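Local coordinates for acyl-CoA thioesterase II TesB2 (Mycobacterium marinum, PDB 3U0A), which probably hydrolyses fatty acyl-CoA thioesters to a free fatty acid and coenzyme A, as a thioesterase of double hot-dog architecture, at residues 195-198 and 199-203; 96-100 and 101-105; 35-38 and 39-43. All blocks are in the same frame, centred on the assembly; numbering follows the deposited sequence.

Contact 1 (195-198 and 199-203)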
loop_
_atom_site.group_PDB
_atom_site.type_symbol
_atom_site.label_atom_id
_atom_site.label_comp_id
_atom_site.label_asym_id
_atom_site.label_seq_id
_atom_site.Cartn_x
_atom_site.Cartn_y
_atom_site.Cartn_z
ATOM N N TYR A 195 3.562 14.868 0.842
ATOM C CA TYR A 195 2.853 15.820 1.680
ATOM C C TYR A 195 1.490 16.211 1.102
ATOM O O TYR A 195 0.444 16.137 1.790
ATOM C CB TYR A 195 3.714 17.084 1.881
ATOM C CG TYR A 195 3.077 18.140 2.754
ATOM C CD1 TYR A 195 3.004 17.965 4.105
ATOM C CD2 TYR A 195 2.514 19.297 2.214
ATOM C CE1 TYR A 195 2.427 18.908 4.922
ATOM C CE2 TYR A 195 1.936 20.257 3.028
ATOM C CZ TYR A 195 1.891 20.048 4.384
ATOM O OH TYR A 195 1.316 20.951 5.239
ATOM N N MET A 196 1.484 16.635 -0.160
ATOM C CA MET A 196 0.210 17.037 -0.792
ATOM C C MET A 196 -0.787 15.899 -0.891
ATOM O O MET A 196 -1.983 16.131 -0.740
ATOM C CB MET A 196 0.420 17.665 -2.150
ATOM C CG MET A 196 0.974 19.074 -2.055
ATOM S SD MET A 196 -0.270 20.275 -1.582
ATOM C CE MET A 196 -1.323 20.311 -3.040
ATOM N N SER A 197 -0.300 14.667 -1.121
ATOM C CA SER A 197 -1.184 13.486 -1.119
ATOM C C SER A 197 -1.770 13.263 0.284
ATOM O O SER A 197 -2.967 13.114 0.456
ATOM C CB SER A 197 -0.468 12.217 -1.608
ATOM O OG SER A 197 -1.219 11.036 -1.335
ATOM N N ASP A 198 -0.928 13.301 1.291
ATOM C CA ASP A 198 -1.450 13.230 2.642
ATOM C C ASP A 198 -2.511 14.305 2.974
ATOM O O ASP A 198 -3.322 14.075 3.861
ATOM C CB ASP A 198 -0.303 13.231 3.674
ATOM C CG ASP A 198 0.384 11.868 3.781
ATOM O OD1 ASP A 198 -0.211 10.869 3.320
ATOM O OD2 ASP A 198 1.516 11.804 4.305
ATOM N N LEU A 199 -2.498 15.452 2.270
ATOM C CA LEU A 199 -3.507 16.517 2.478
ATOM C C LEU A 199 -4.731 16.329 1.634
ATOM O O LEU A 199 -5.772 16.830 1.995
ATOM C CB LEU A 199 -2.980 17.921 2.168
ATOM C CG LEU A 199 -1.775 18.398 2.963
ATOM C CD1 LEU A 199 -1.523 19.893 2.784
ATOM C CD2 LEU A 199 -1.898 18.055 4.443
ATOM N N THR A 200 -4.617 15.623 0.507
ATOM C CA THR A 200 -5.682 15.661 -0.525
ATOM C C THR A 200 -6.337 14.364 -0.922
ATOM O O THR A 200 -7.449 14.409 -1.357
ATOM C CB THR A 200 -5.177 16.288 -1.825
ATOM O OG1 THR A 200 -4.179 15.436 -2.403
ATOM C CG2 THR A 200 -4.606 17.648 -1.537
ATOM N N LEU A 201 -5.679 13.226 -0.815
ATOM C CA LEU A 201 -6.295 11.982 -1.322
ATOM C C LEU A 201 -7.559 11.541 -0.611
ATOM O O LEU A 201 -8.495 11.211 -1.269
ATOM C CB LEU A 201 -5.323 10.812 -1.338
ATOM C CG LEU A 201 -5.795 9.514 -1.990
ATOM C CD1 LEU A 201 -6.182 9.697 -3.448
ATOM C CD2 LEU A 201 -4.662 8.508 -1.878
ATOM N N LEU A 202 -7.593 11.555 0.705
ATOM C CA LEU A 202 -8.718 10.983 1.437
ATOM C C LEU A 202 -10.035 11.731 1.184
ATOM O O LEU A 202 -11.132 11.173 1.400
ATOM C CB LEU A 202 -8.418 10.881 2.947
ATOM C CG LEU A 202 -7.660 9.606 3.374
ATOM C CD1 LEU A 202 -7.231 9.648 4.853
ATOM C CD2 LEU A 202 -8.493 8.362 3.080
ATOM N N GLY A 203 -9.920 12.980 0.721
ATOM C CA GLY A 203 -11.072 13.757 0.216
ATOM C C GLY A 203 -11.876 13.009 -0.854
ATOM O O GLY A 203 -13.086 13.158 -0.944
#

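Contact 2 (96-100 and 101-105)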
loop_
_atom_site.group_PDB
_atom_site.type_symbol
_atom_site.label_atom_id
_atom_site.label_comp_id
_atom_site.label_asym_id
_atom_site.label_seq_id
_atom_site.Cartn_x
_atom_site.Cartn_y
_atom_site.Cartn_z
ATOM N N ALA A 96 8.250 7.687 14.916
ATOM C CA ALA A 96 8.208 9.085 15.350
ATOM C C ALA A 96 7.598 9.090 16.746
ATOM O O ALA A 96 6.515 8.522 16.949
ATOM C CB ALA A 96 7.400 9.944 14.389
ATOM N N VAL A 97 8.312 9.699 17.698
ATOM C CA VAL A 97 7.966 9.597 19.095
ATOM C C VAL A 97 7.745 10.963 19.737
ATOM O O VAL A 97 8.506 11.903 19.513
ATOM C CB VAL A 97 9.033 8.780 19.900
ATOM C CG1 VAL A 97 8.789 8.887 21.394
ATOM C CG2 VAL A 97 9.043 7.309 19.506
ATOM N N GLN A 98 6.698 11.034 20.562
ATOM C CA GLN A 98 6.411 12.178 21.442
ATOM C C GLN A 98 5.983 11.739 22.832
ATOM O O GLN A 98 4.997 11.032 22.969
ATOM C CB GLN A 98 5.303 13.040 20.880
ATOM C CG GLN A 98 5.682 13.800 19.628
ATOM C CD GLN A 98 4.677 14.886 19.297
ATOM O OE1 GLN A 98 3.463 14.636 19.331
ATOM N NE2 GLN A 98 5.163 16.085 18.959
ATOM N N HIS A 99 6.714 12.220 23.852
ATOM C CA HIS A 99 6.480 11.908 25.260
ATOM C C HIS A 99 6.343 10.409 25.451
ATOM O O HIS A 99 5.430 9.897 26.087
ATOM C CB HIS A 99 5.295 12.741 25.838
ATOM C CG HIS A 99 5.270 12.786 27.370
ATOM N ND1 HIS A 99 6.305 13.294 28.120
ATOM C CD2 HIS A 99 4.306 12.307 28.299
ATOM C CE1 HIS A 99 6.005 13.142 29.445
ATOM N NE2 HIS A 99 4.789 12.553 29.550
ATOM N N GLY A 100 7.273 9.682 24.856
ATOM C CA GLY A 100 7.395 8.268 25.090
ATOM C C GLY A 100 6.448 7.450 24.272
ATOM O O GLY A 100 6.460 6.258 24.417
ATOM N N GLU A 101 5.641 8.066 23.406
ATOM C CA GLU A 101 4.629 7.328 22.640
ATOM C C GLU A 101 4.976 7.322 21.155
ATOM O O GLU A 101 5.349 8.354 20.607
ATOM C CB GLU A 101 3.235 7.948 22.828
ATOM C CG GLU A 101 2.751 8.134 24.282
ATOM C CD GLU A 101 2.332 6.830 24.992
ATOM O OE1 GLU A 101 2.889 5.721 24.685
ATOM O OE2 GLU A 101 1.438 6.898 25.887
ATOM N N VAL A 102 4.849 6.169 20.496
ATOM C CA VAL A 102 4.977 6.140 19.033
ATOM C C VAL A 102 3.675 6.708 18.401
ATOM O O VAL A 102 2.583 6.174 18.608
ATOM C CB VAL A 102 5.317 4.728 18.483
ATOM C CG1 VAL A 102 5.407 4.762 16.957
ATOM C CG2 VAL A 102 6.605 4.225 19.085
ATOM N N ILE A 103 3.818 7.830 17.691
ATOM C CA ILE A 103 2.693 8.532 17.060
ATOM C C ILE A 103 2.510 8.138 15.592
ATOM O O ILE A 103 1.427 8.201 15.062
ATOM C CB ILE A 103 2.824 10.075 17.205
ATOM C CG1 ILE A 103 3.935 10.662 16.314
ATOM C CG2 ILE A 103 3.062 10.479 18.665
ATOM C CD1 ILE A 103 4.005 12.184 16.414
ATOM N N PHE A 104 3.600 7.711 14.964
ATOM C CA PHE A 104 3.631 7.320 13.577
ATOM C C PHE A 104 4.699 6.271 13.397
ATOM O O PHE A 104 5.765 6.397 13.920
ATOM C CB PHE A 104 3.922 8.550 12.679
ATOM C CG PHE A 104 3.948 8.234 11.207
ATOM C CD1 PHE A 104 2.772 8.000 10.506
ATOM C CD2 PHE A 104 5.148 8.109 10.528
ATOM C CE1 PHE A 104 2.803 7.675 9.160
ATOM C CE2 PHE A 104 5.178 7.802 9.191
ATOM C CZ PHE A 104 4.010 7.583 8.504
ATOM N N SER A 105 4.410 5.240 12.637
ATOM C CA SER A 105 5.372 4.159 12.382
ATOM C C SER A 105 5.386 3.814 10.898
ATOM O O SER A 105 4.364 3.752 10.248
ATOM C CB SER A 105 5.049 2.904 13.201
ATOM O OG SER A 105 6.117 1.966 13.137
#

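Contact 3 (35-38 and 39-43)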
loop_
_atom_site.group_PDB
_atom_site.type_symbol
_atom_site.label_atom_id
_atom_site.label_comp_id
_atom_site.label_asym_id
_atom_site.label_seq_id
_atom_site.Cartn_x
_atom_site.Cartn_y
_atom_site.Cartn_z
ATOM N N ARG A 35 -4.540 16.772 9.852
ATOM C CA ARG A 35 -4.034 16.165 8.619
ATOM C C ARG A 35 -2.674 16.796 8.239
ATOM O O ARG A 35 -1.783 16.103 7.735
ATOM C CB ARG A 35 -5.068 16.329 7.500
ATOM C CG ARG A 35 -5.056 15.227 6.453
ATOM C CD ARG A 35 -6.166 15.428 5.409
ATOM N NE ARG A 35 -7.327 14.558 5.625
ATOM C CZ ARG A 35 -8.523 14.735 5.059
ATOM N NH1 ARG A 35 -8.758 15.754 4.231
ATOM N NH2 ARG A 35 -9.514 13.887 5.321
ATOM N N THR A 36 -2.526 18.102 8.516
ATOM C CA THR A 36 -1.279 18.842 8.257
ATOM C C THR A 36 -0.102 18.364 9.139
ATOM O O THR A 36 1.011 18.159 8.644
ATOM C CB THR A 36 -1.486 20.360 8.495
ATOM O OG1 THR A 36 -2.289 20.895 7.433
ATOM C CG2 THR A 36 -0.165 21.116 8.576
ATOM N N PHE A 37 -0.353 18.240 10.449
ATOM C CA PHE A 37 0.637 17.722 11.357
ATOM C C PHE A 37 1.026 16.285 10.975
ATOM O O PHE A 37 2.194 15.966 10.900
ATOM C CB PHE A 37 0.153 17.801 12.805
ATOM C CG PHE A 37 1.209 17.457 13.806
ATOM C CD1 PHE A 37 2.391 18.172 13.871
ATOM C CD2 PHE A 37 1.051 16.396 14.671
ATOM C CE1 PHE A 37 3.389 17.848 14.816
ATOM C CE2 PHE A 37 2.026 16.082 15.617
ATOM C CZ PHE A 37 3.193 16.806 15.696
ATOM N N GLY A 38 0.055 15.437 10.725
ATOM C CA GLY A 38 0.336 14.079 10.263
ATOM C C GLY A 38 1.216 14.001 9.023
ATOM O O GLY A 38 2.145 13.229 8.989
ATOM N N GLY A 39 0.944 14.823 8.017
ATOM C CA GLY A 39 1.753 14.835 6.801
ATOM C C GLY A 39 3.189 15.288 7.016
ATOM O O GLY A 39 4.102 14.762 6.395
ATOM N N HIS A 40 3.356 16.284 7.880
ATOM C CA HIS A 40 4.666 16.778 8.331
ATOM C C HIS A 40 5.465 15.678 8.977
ATOM O O HIS A 40 6.567 15.361 8.540
ATOM C CB HIS A 40 4.468 17.947 9.317
ATOM C CG HIS A 40 5.726 18.747 9.620
ATOM N ND1 HIS A 40 6.214 19.702 8.777
ATOM C CD2 HIS A 40 6.573 18.740 10.734
ATOM C CE1 HIS A 40 7.323 20.257 9.324
ATOM N NE2 HIS A 40 7.540 19.669 10.509
ATOM N N VAL A 41 4.868 15.075 9.996
ATOM C CA VAL A 41 5.484 14.020 10.765
ATOM C C VAL A 41 5.889 12.862 9.869
ATOM O O VAL A 41 6.961 12.320 10.023
ATOM C CB VAL A 41 4.545 13.536 11.911
ATOM C CG1 VAL A 41 5.089 12.290 12.596
ATOM C CG2 VAL A 41 4.361 14.646 12.933
ATOM N N ALA A 42 5.033 12.501 8.919
ATOM C CA ALA A 42 5.313 11.379 8.028
ATOM C C ALA A 42 6.494 11.704 7.150
ATOM O O ALA A 42 7.364 10.869 6.922
ATOM C CB ALA A 42 4.111 11.065 7.171
ATOM N N GLY A 43 6.506 12.942 6.658
ATOM C CA GLY A 43 7.537 13.413 5.768
ATOM C C GLY A 43 8.849 13.440 6.487
ATOM O O GLY A 43 9.860 13.011 5.945
#

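Contact 1 (195-198 and 199-203)
Leu201 N donates to Ser197 O at 3.0 Å with an N-H...O angle of 179°, a straight i to i+4 bond. The same Ser197 oxygen also accepts from Thr200 N, so two successive amides share one carbonyl. Two residues earlier the bonding is looser: Leu199 N makes weak bonds to both Tyr195 O and Met196 O. The Thr200 hydroxyl reinforces this turn, its OG1 donating to Met196 O at 2.8 Å. A chi1 of 66° sets OG1 between the backbone N and the carbonyl carbon, from where it reaches back along the helix and approaches 37° out of the carbonyl plane. Leu199 lies against one face of the Tyr195 ring: Leu199 CG sits above the face, displaced toward the rim and 4.1 Å from the ring plane, and CD1 comes to 3.5 Å from CE2 of Tyr195. The polar ends of Ser197 and Asp198 are directed elsewhere, to Tyr239 OH and His223 ND1 by hydrogen bonds. Leu201 meanwhile packs on Val268 and Tyr239. Helix 186-200, laid against strands 237-247 and 264-275, is consistent with the central helix of a hot-dog fold.

Contact 2 (96-100 and 101-105)
Val97 and Val102 bring their CG2 methyls to 4.0 Å of each other on one face of a beta hairpin. In both residues CG2 lies anti to the carbonyl carbon, beside the backbone N, which lets the two methyls meet across the strands on that face. Ala96, Gln98, Glu101 and Phe104 have their CB atoms on the other face. There Ala96 CB touches Phe104 CB at 4.1 Å and Ile103 CG1 at 4.0 Å. Ile103 reaches Gln98 at an oblique angle: its CD1 meets the aliphatic CG at 4.0 Å and runs on beside the amide, whose OE1 is 3.8 Å away. The amide is held from outside, OE1 accepting from Asp71 N and NE2 donating to Pro75 O.

The hairpin joins strands 89-98 and 101-111 through a type I' turn from Gln98 to Glu101, closed by reciprocal backbone bonds between these two residues. His99 and Gly100, both with positive phi, fill its corners. Farther from the turn the pairing slips by one residue on the 101-105 side. Ile103 and Phe104 together face Ala96 in a classic beta bulge: Ile103 has a helix-like psi of -26°, Ile103 N bonds Ala96 O at 2.9 Å, and Ala96 N bonds Phe104 O at 3.0 Å. Ile103 CG1, placed between the backbone N and carbonyl carbon by a chi1 of 72°, rests 3.4 Å from Ala96 O. From the bulge itself the Phe104 ring leads away from the partner strand to meet Phe66 and helix 34-51, while Ser105 packs on Arg93 of the second subunit.

Contact 3 (35-38 and 39-43)
Val41 places its CG2 methyl squarely over the Phe37 ring, 3.8 Å from the centroid and 13° off the ring normal, which identifies a CH-pi contact over the face. The closest ring atom is Phe37 CZ, at 3.7 Å from Val41 CG2. With Phe37 CG opposite the backbone N (chi1 -172°) and Val41 CG2 the branch next to its own N, the ring and the methyl meet one turn apart, face to methyl. That methyl also packs 3.3 Å from Phe37 O.

The spacing of the pair is set by the main chain. Val41 N bonds Phe37 O at 3.0 Å with an angle of 175° at the hydrogen, and i to i+4 bonds from Gly39, His40 and Ala42 to Arg35, Thr36 and Gly38 continue the helix around it. His40 CB lies against the same carbonyl, 3.4 Å from Phe37 O.

Farther out, Thr36 packs on Tyr195 and Leu199 of helix 186-200. The Val41 side chain also touches Ile103 and Phe104 of strand 101-111, and Ala42 touches Phe104, Asp198 and His223. Helix 34-51 thus packs on strand 101-111 and also meets helix 186-200 and strand 217-227 of the later thioesterase domain.

Contact 3 comes first along the chain, followed by contact 2 and then contact 1. Contacts 2 and 3 share the N-terminal thioesterase domain, with centres 13 Å apart, and touch where helix 34-51 lies on the hairpin: Phe104 CZ is 3.7 Å from Ala42 CB. Contact 1 belongs to the later thioesterase domain. Its helix, 186-200, meets helix 34-51 directly, contact centres being 10 Å apart and Asp198 OD2 lying 3.9 Å from Gly39 CA. Contacts 1 and 2 do not touch: their centres are 22 Å and their nearest atoms about 6 Å apart. Contact 3 thus touches both others, consistent with two hot-dog units in one chain meeting partly through their helices.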